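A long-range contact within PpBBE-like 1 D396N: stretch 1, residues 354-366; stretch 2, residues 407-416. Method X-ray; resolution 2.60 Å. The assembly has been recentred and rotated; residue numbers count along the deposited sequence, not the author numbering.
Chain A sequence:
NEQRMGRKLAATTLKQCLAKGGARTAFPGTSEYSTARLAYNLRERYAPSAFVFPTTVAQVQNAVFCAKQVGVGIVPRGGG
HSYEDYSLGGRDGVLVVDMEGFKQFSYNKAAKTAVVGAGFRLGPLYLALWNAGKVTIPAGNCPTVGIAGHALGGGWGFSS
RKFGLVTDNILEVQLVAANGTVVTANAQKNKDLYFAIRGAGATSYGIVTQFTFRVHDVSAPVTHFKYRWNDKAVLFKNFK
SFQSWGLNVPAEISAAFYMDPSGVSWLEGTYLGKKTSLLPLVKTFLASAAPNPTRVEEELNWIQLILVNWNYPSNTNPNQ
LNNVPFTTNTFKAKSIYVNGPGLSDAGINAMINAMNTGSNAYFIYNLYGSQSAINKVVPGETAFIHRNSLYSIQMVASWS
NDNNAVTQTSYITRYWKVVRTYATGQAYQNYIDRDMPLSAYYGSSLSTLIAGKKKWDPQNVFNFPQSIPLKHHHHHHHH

Stretch 1 (354-366) AMNTGSNAYFIYN
Stretch 2, residues 407-416: TQTSYITRYW

Stretch 1 leaves a helix at A354-M355, reverses through a type I β turn from M355 to G358, and enters a strand at A361 that runs on past N366; N360, at phi/psi 51/59, lies in the left-handed region just before it. Stretch 2 is helical throughout, with phi/psi near -65/-40 apart from I412 at -75/-22. Strand and helix run in roughly the same direction, their axes 29° apart (signed crossing angle -29°) and 10.9 Å apart at closest approach. The register pairs A354 with Y415 (CA to CA 5.6 Å), G358 with Y411 (CA to CA 6.7 Å) and A361 with I412 (CA to CA 8.3 Å). A354 O, just ahead of the turn, accepts from T357 N (3.2 Å) and from T357 OG1 (2.8 Å; T357 chi1 p); the turn itself is closed by a weak bond from G358 N to M355 O (3.4 Å).

Y411 (chi1 t, chi2 69°) points toward stretch 1 and lies against the turn, with 114 Å² covered, more than any other residue of the contact. Y411 OH donates a short hydrogen bond to M355 O (2.6 Å), tying the ring to the turn backbone. G358 CA sits over one ring face, 4.0 Å from the Y411 centroid; an ideal CB on G358 would lie 2.4 Å from Y411 CE1, a clash, so the missing side chain permits this fit. A361 CB meets the ring edge, 3.6 Å from Y411 CE2.

One helical turn later, Y415 (chi1 t, chi2 -81°) meets F363 (chi1 m, chi2 85°): centroids are 4.3 Å apart, planes inclined at 33°, with F363 CE2 3.4 Å from Y415 CZ. I412 (t, chi2 78°) brings CD1 to 3.7 Å from F363 CE2, and M355 CB packs 3.9 Å from Y415 CE2. Water 2 joins Y415 OH (2.6 Å) to Y365 OH (3.2 Å).

At the other end, Q408 (m, m, chi3 82°) donates from NE2 to S359 O (3.0 Å, 158°), while water 1 donates to Q408 OE1 and accepts from S359 N, each at 2.8 Å.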

ATOM      1  N   ALA A 354      13.731   0.403  22.491  1.00 60.48           N
ATOM      2  CA  ALA A 354      13.174  -0.843  21.975  1.00 52.47           C
ATOM      3  C   ALA A 354      13.772  -1.200  20.620  1.00 55.83           C
ATOM      4  O   ALA A 354      14.126  -2.361  20.380  1.00 58.06           O
ATOM      5  CB  ALA A 354      11.654  -0.737  21.876  1.00 52.18           C
ATOM      6  N   MET A 355      13.893  -0.220  19.719  1.00 52.59           N
ATOM      7  CA  MET A 355      14.534  -0.489  18.437  1.00 55.77           C
ATOM      8  C   MET A 355      15.958  -1.004  18.633  1.00 58.33           C
ATOM      9  O   MET A 355      16.391  -1.934  17.944  1.00 57.97           O
ATOM     10  CB  MET A 355      14.531   0.767  17.553  1.00 53.24           C
ATOM     11  CG  MET A 355      15.309   0.596  16.251  1.00 53.49           C
ATOM     12  SD  MET A 355      15.395   2.039  15.171  1.00 61.48           S
ATOM     13  CE  MET A 355      16.576   3.050  16.053  1.00 62.85           C
ATOM     14  N   ASN A 356      16.700  -0.430  19.577  1.00 57.43           N
ATOM     15  CA  ASN A 356      18.099  -0.825  19.697  1.00 59.77           C
ATOM     16  C   ASN A 356      18.301  -2.156  20.426  1.00 61.70           C
ATOM     17  O   ASN A 356      19.451  -2.564  20.615  1.00 63.15           O
ATOM     18  CB  ASN A 356      18.910   0.283  20.378  1.00 57.10           C
ATOM     19  CG  ASN A 356      19.043   1.558  19.512  1.00 63.81           C
ATOM     20  OD1 ASN A 356      19.079   1.512  18.270  1.00 62.72           O
ATOM     21  ND2 ASN A 356      19.118   2.701  20.182  1.00 59.95           N
ATOM     22  N   THR A 357      17.237  -2.868  20.814  1.00 58.22           N
ATOM     23  CA  THR A 357      17.425  -4.212  21.348  1.00 55.89           C
ATOM     24  C   THR A 357      17.567  -5.258  20.265  1.00 59.36           C
ATOM     25  O   THR A 357      17.579  -6.446  20.587  1.00 62.85           O
ATOM     26  CB  THR A 357      16.269  -4.621  22.258  1.00 55.73           C
ATOM     27  OG1 THR A 357      15.075  -4.705  21.484  1.00 62.04           O
ATOM     28  CG2 THR A 357      16.081  -3.633  23.386  1.00 61.01           C
ATOM     29  N   GLY A 358      17.660  -4.863  19.000  1.00 62.72           N
ATOM     30  CA  GLY A 358      17.696  -5.821  17.915  1.00 58.27           C
ATOM     31  C   GLY A 358      18.428  -5.308  16.698  1.00 58.71           C
ATOM     32  O   GLY A 358      19.159  -4.320  16.789  1.00 63.24           O
ATOM     33  N   SER A 359      18.254  -5.966  15.556  1.00 56.07           N
ATOM     34  CA  SER A 359      18.965  -5.558  14.351  1.00 56.72           C
ATOM     35  C   SER A 359      18.275  -6.159  13.127  1.00 56.32           C
ATOM     36  O   SER A 359      17.330  -6.942  13.237  1.00 58.43           O
ATOM     37  CB  SER A 359      20.430  -5.972  14.431  1.00 50.37           C
ATOM     38  OG  SER A 359      20.570  -7.328  14.082  1.00 62.88           O
ATOM     39  N   ASN A 360      18.767  -5.781  11.955  1.00 58.86           N
ATOM     40  CA  ASN A 360      18.177  -6.178  10.683  1.00 57.89           C
ATOM     41  C   ASN A 360      16.676  -5.874  10.677  1.00 56.63           C
ATOM     42  O   ASN A 360      15.828  -6.754  10.519  1.00 55.98           O
ATOM     43  CB  ASN A 360      18.478  -7.654  10.391  1.00 59.99           C
ATOM     44  CG  ASN A 360      18.259  -8.033   8.925  1.00 67.04           C
ATOM     45  OD1 ASN A 360      18.066  -7.178   8.053  1.00 71.11           O
ATOM     46  ND2 ASN A 360      18.287  -9.330   8.652  1.00 69.60           N
ATOM     47  N   ALA A 361      16.370  -4.588  10.873  1.00 55.84           N
ATOM     48  CA  ALA A 361      15.016  -4.045  10.833  1.00 52.84           C
ATOM     49  C   ALA A 361      15.067  -2.604  10.321  1.00 57.11           C
ATOM     50  O   ALA A 361      16.136  -1.992  10.236  1.00 56.23           O
ATOM     51  CB  ALA A 361      14.359  -4.089  12.211  1.00 50.09           C
ATOM     52  N   TYR A 362      13.898  -2.051   9.984  1.00 55.21           N
ATOM     53  CA  TYR A 362      13.822  -0.630   9.661  1.00 51.81           C
ATOM     54  C   TYR A 362      12.441  -0.081  10.009  1.00 51.29           C
ATOM     55  O   TYR A 362      11.492  -0.829  10.259  1.00 50.38           O
ATOM     56  CB  TYR A 362      14.183  -0.367   8.197  1.00 51.70           C
ATOM     57  CG  TYR A 362      13.301  -1.037   7.179  1.00 51.80           C
ATOM     58  CD1 TYR A 362      12.179  -0.398   6.684  1.00 52.74           C
ATOM     59  CD2 TYR A 362      13.612  -2.288   6.680  1.00 47.96           C
ATOM     60  CE1 TYR A 362      11.375  -1.011   5.737  1.00 58.03           C
ATOM     61  CE2 TYR A 362      12.819  -2.906   5.735  1.00 46.58           C
ATOM     62  CZ  TYR A 362      11.698  -2.270   5.266  1.00 54.23           C
ATOM     63  OH  TYR A 362      10.894  -2.869   4.308  1.00 55.40           O
ATOM     64  N   PHE A 363      12.352   1.255  10.043  1.00 52.56           N
ATOM     65  CA  PHE A 363      11.193   1.977  10.575  1.00 51.08           C
ATOM     66  C   PHE A 363      10.980   3.266   9.787  1.00 55.26           C
ATOM     67  O   PHE A 363      11.892   4.100   9.702  1.00 56.12           O
ATOM     68  CB  PHE A 363      11.393   2.269  12.064  1.00 50.18           C
ATOM     69  CG  PHE A 363      11.681   1.034  12.870  1.00 55.13           C
ATOM     70  CD1 PHE A 363      12.981   0.541  12.974  1.00 51.98           C
ATOM     71  CD2 PHE A 363      10.651   0.332  13.490  1.00 51.02           C
ATOM     72  CE1 PHE A 363      13.249  -0.628  13.689  1.00 51.71           C
ATOM     73  CE2 PHE A 363      10.924  -0.827  14.216  1.00 49.17           C
ATOM     74  CZ  PHE A 363      12.222  -1.301  14.313  1.00 46.99           C
ATOM     75  N   ILE A 364       9.781   3.436   9.219  1.00 53.17           N
ATOM     76  CA  ILE A 364       9.473   4.520   8.289  1.00 49.31           C
ATOM     77  C   ILE A 364       8.192   5.208   8.753  1.00 54.07           C
ATOM     78  O   ILE A 364       7.204   4.537   9.068  1.00 53.00           O
ATOM     79  CB  ILE A 364       9.318   3.992   6.847  1.00 50.90           C
ATOM     80  CG1 ILE A 364      10.590   3.285   6.392  1.00 51.73           C
ATOM     81  CG2 ILE A 364       8.917   5.102   5.852  1.00 43.71           C
ATOM     82  CD1 ILE A 364      10.465   2.702   5.013  1.00 45.76           C
ATOM     83  N   TYR A 365       8.196   6.546   8.758  1.00 56.86           N
ATOM     84  CA  TYR A 365       7.114   7.350   9.332  1.00 50.76           C
ATOM     85  C   TYR A 365       6.546   8.246   8.240  1.00 53.30           C
ATOM     86  O   TYR A 365       7.166   9.252   7.884  1.00 58.16           O
ATOM     87  CB  TYR A 365       7.624   8.189  10.506  1.00 48.12           C
ATOM     88  CG  TYR A 365       8.367   7.407  11.578  1.00 53.81           C
ATOM     89  CD1 TYR A 365       9.655   6.930  11.357  1.00 54.32           C
ATOM     90  CD2 TYR A 365       7.791   7.167  12.822  1.00 54.26           C
ATOM     91  CE1 TYR A 365      10.340   6.222  12.343  1.00 53.04           C
ATOM     92  CE2 TYR A 365       8.473   6.463  13.813  1.00 53.01           C
ATOM     93  CZ  TYR A 365       9.747   5.993  13.566  1.00 53.23           C
ATOM     94  OH  TYR A 365      10.439   5.300  14.541  1.00 53.82           O
ATOM     95  N   ASN A 366       5.377   7.891   7.704  1.00 54.73           N
ATOM     96  CA  ASN A 366       4.735   8.688   6.658  1.00 52.15           C
ATOM     97  C   ASN A 366       3.940   9.818   7.290  1.00 54.68           C
ATOM     98  O   ASN A 366       3.082   9.570   8.139  1.00 54.97           O
ATOM     99  CB  ASN A 366       3.806   7.830   5.808  1.00 52.09           C
ATOM    100  CG  ASN A 366       4.545   6.819   4.990  1.00 51.96           C
ATOM    101  OD1 ASN A 366       5.747   6.944   4.776  1.00 53.23           O
ATOM    102  ND2 ASN A 366       3.828   5.803   4.513  1.00 53.03           N
ATOM    103  N   THR A 407      13.048 -14.930  16.819  1.00 57.29           N
ATOM    104  CA  THR A 407      13.615 -13.780  17.517  1.00 58.29           C
ATOM    105  C   THR A 407      13.268 -12.466  16.809  1.00 58.02           C
ATOM    106  O   THR A 407      13.042 -11.444  17.469  1.00 58.17           O
ATOM    107  CB  THR A 407      15.127 -13.935  17.660  1.00 53.37           C
ATOM    108  OG1 THR A 407      15.695 -14.171  16.378  1.00 61.36           O
ATOM    109  CG2 THR A 407      15.461 -15.095  18.546  1.00 56.18           C
ATOM    110  N   GLN A 408      13.199 -12.479  15.470  1.00 56.21           N
ATOM    111  CA  GLN A 408      12.847 -11.272  14.724  1.00 54.77           C
ATOM    112  C   GLN A 408      11.368 -10.945  14.863  1.00 57.10           C
ATOM    113  O   GLN A 408      10.990  -9.767  14.922  1.00 55.30           O
ATOM    114  CB  GLN A 408      13.203 -11.433  13.249  1.00 50.31           C
ATOM    115  CG  GLN A 408      14.667 -11.402  12.964  1.00 55.05           C
ATOM    116  CD  GLN A 408      15.299 -10.088  13.351  1.00 60.62           C
ATOM    117  OE1 GLN A 408      15.625  -9.866  14.518  1.00 59.92           O
ATOM    118  NE2 GLN A 408      15.481  -9.199  12.370  1.00 58.73           N
ATOM    119  N   THR A 409      10.518 -11.978  14.898  1.00 54.14           N
ATOM    120  CA  THR A 409       9.085 -11.765  15.078  1.00 50.76           C
ATOM    121  C   THR A 409       8.782 -11.255  16.477  1.00 52.12           C
ATOM    122  O   THR A 409       7.935 -10.373  16.655  1.00 54.20           O
ATOM    123  CB  THR A 409       8.324 -13.063  14.792  1.00 46.41           C
ATOM    124  OG1 THR A 409       8.536 -13.446  13.429  1.00 52.91           O
ATOM    125  CG2 THR A 409       6.846 -12.883  15.016  1.00 38.43           C
ATOM    126  N   SER A 410       9.462 -11.805  17.486  1.00 56.73           N
ATOM    127  CA  SER A 410       9.287 -11.322  18.850  1.00 54.91           C
ATOM    128  C   SER A 410       9.822  -9.909  19.002  1.00 55.31           C
ATOM    129  O   SER A 410       9.227  -9.088  19.705  1.00 53.50           O
ATOM    130  CB  SER A 410       9.990 -12.260  19.820  1.00 58.22           C
ATOM    131  OG  SER A 410       9.155 -13.365  20.081  1.00 67.06           O
ATOM    132  N   TYR A 411      10.948  -9.614  18.352  1.00 57.13           N
ATOM    133  CA  TYR A 411      11.538  -8.284  18.423  1.00 53.26           C
ATOM    134  C   TYR A 411      10.572  -7.223  17.913  1.00 53.32           C
ATOM    135  O   TYR A 411      10.313  -6.227  18.596  1.00 58.62           O
ATOM    136  CB  TYR A 411      12.842  -8.274  17.636  1.00 53.64           C
ATOM    137  CG  TYR A 411      13.365  -6.913  17.280  1.00 56.75           C
ATOM    138  CD1 TYR A 411      13.853  -6.054  18.258  1.00 57.54           C
ATOM    139  CD2 TYR A 411      13.409  -6.496  15.953  1.00 56.98           C
ATOM    140  CE1 TYR A 411      14.348  -4.808  17.926  1.00 58.33           C
ATOM    141  CE2 TYR A 411      13.905  -5.256  15.609  1.00 56.42           C
ATOM    142  CZ  TYR A 411      14.370  -4.417  16.600  1.00 57.59           C
ATOM    143  OH  TYR A 411      14.860  -3.184  16.262  1.00 59.53           O
ATOM    144  N   ILE A 412       9.989  -7.437  16.733  1.00 52.93           N
ATOM    145  CA  ILE A 412       9.142  -6.395  16.165  1.00 55.41           C
ATOM    146  C   ILE A 412       7.790  -6.323  16.871  1.00 56.03           C
ATOM    147  O   ILE A 412       7.128  -5.272  16.840  1.00 56.97           O
ATOM    148  CB  ILE A 412       8.986  -6.593  14.643  1.00 48.29           C
ATOM    149  CG1 ILE A 412       8.664  -5.262  13.979  1.00 50.97           C
ATOM    150  CG2 ILE A 412       7.923  -7.631  14.324  1.00 49.65           C
ATOM    151  CD1 ILE A 412       9.871  -4.349  13.812  1.00 49.40           C
ATOM    152  N   THR A 413       7.372  -7.401  17.533  1.00 49.10           N
ATOM    153  CA  THR A 413       6.128  -7.363  18.294  1.00 52.42           C
ATOM    154  C   THR A 413       6.319  -6.691  19.653  1.00 55.54           C
ATOM    155  O   THR A 413       5.439  -5.948  20.111  1.00 53.79           O
ATOM    156  CB  THR A 413       5.584  -8.780  18.455  1.00 50.27           C
ATOM    157  OG1 THR A 413       5.241  -9.281  17.156  1.00 54.01           O
ATOM    158  CG2 THR A 413       4.358  -8.794  19.352  1.00 44.94           C
ATOM    159  N   ARG A 414       7.453  -6.940  20.312  1.00 54.16           N
ATOM    160  CA  ARG A 414       7.820  -6.151  21.482  1.00 51.90           C
ATOM    161  C   ARG A 414       7.830  -4.667  21.147  1.00 57.36           C
ATOM    162  O   ARG A 414       7.289  -3.841  21.895  1.00 57.26           O
ATOM    163  CB  ARG A 414       9.197  -6.568  21.987  1.00 56.57           C
ATOM    164  CG  ARG A 414       9.253  -7.837  22.772  1.00 54.77           C
ATOM    165  CD  ARG A 414      10.667  -8.020  23.280  1.00 58.80           C
ATOM    166  NE  ARG A 414      11.599  -8.507  22.257  1.00 64.49           N
ATOM    167  CZ  ARG A 414      12.034  -9.770  22.189  1.00 71.02           C
ATOM    168  NH1 ARG A 414      11.620 -10.666  23.102  1.00 62.79           N
ATOM    169  NH2 ARG A 414      12.887 -10.137  21.219  1.00 69.49           N
ATOM    170  N   TYR A 415       8.460  -4.310  20.021  1.00 55.24           N
ATOM    171  CA  TYR A 415       8.551  -2.916  19.613  1.00 48.22           C
ATOM    172  C   TYR A 415       7.167  -2.305  19.451  1.00 52.24           C
ATOM    173  O   TYR A 415       6.902  -1.200  19.945  1.00 51.99           O
ATOM    174  CB  TYR A 415       9.348  -2.819  18.313  1.00 51.59           C
ATOM    175  CG  TYR A 415       9.445  -1.415  17.717  1.00 52.85           C
ATOM    176  CD1 TYR A 415       8.404  -0.876  16.953  1.00 52.57           C
ATOM    177  CD2 TYR A 415      10.581  -0.643  17.899  1.00 48.94           C
ATOM    178  CE1 TYR A 415       8.494   0.400  16.410  1.00 55.62           C
ATOM    179  CE2 TYR A 415      10.680   0.626  17.355  1.00 52.32           C
ATOM    180  CZ  TYR A 415       9.642   1.142  16.615  1.00 53.23           C
ATOM    181  OH  TYR A 415       9.759   2.395  16.077  1.00 49.76           O
ATOM    182  N   TRP A 416       6.269  -3.010  18.753  1.00 50.26           N
ATOM    183  CA  TRP A 416       4.913  -2.499  18.578  1.00 48.36           C
ATOM    184  C   TRP A 416       4.238  -2.257  19.922  1.00 52.73           C
ATOM    185  O   TRP A 416       3.511  -1.273  20.089  1.00 51.89           O
ATOM    186  CB  TRP A 416       4.081  -3.467  17.737  1.00 50.89           C
ATOM    187  CG  TRP A 416       2.738  -2.913  17.346  1.00 52.02           C
ATOM    188  CD1 TRP A 416       2.422  -2.296  16.169  1.00 52.28           C
ATOM    189  CD2 TRP A 416       1.533  -2.906  18.138  1.00 52.35           C
ATOM    190  NE1 TRP A 416       1.102  -1.906  16.178  1.00 51.68           N
ATOM    191  CE2 TRP A 416       0.532  -2.273  17.371  1.00 47.75           C
ATOM    192  CE3 TRP A 416       1.206  -3.380  19.417  1.00 52.86           C
ATOM    193  CZ2 TRP A 416      -0.774  -2.095  17.838  1.00 48.47           C
ATOM    194  CZ3 TRP A 416      -0.092  -3.204  19.880  1.00 53.47           C
ATOM    195  CH2 TRP A 416      -1.065  -2.560  19.092  1.00 54.26           C
TER
HETATM  196  O   HOH W   1      17.149  -8.447  16.404  1.00 57.34           O
HETATM  197  O   HOH W   2      12.244   3.207  16.189  1.00 55.25           O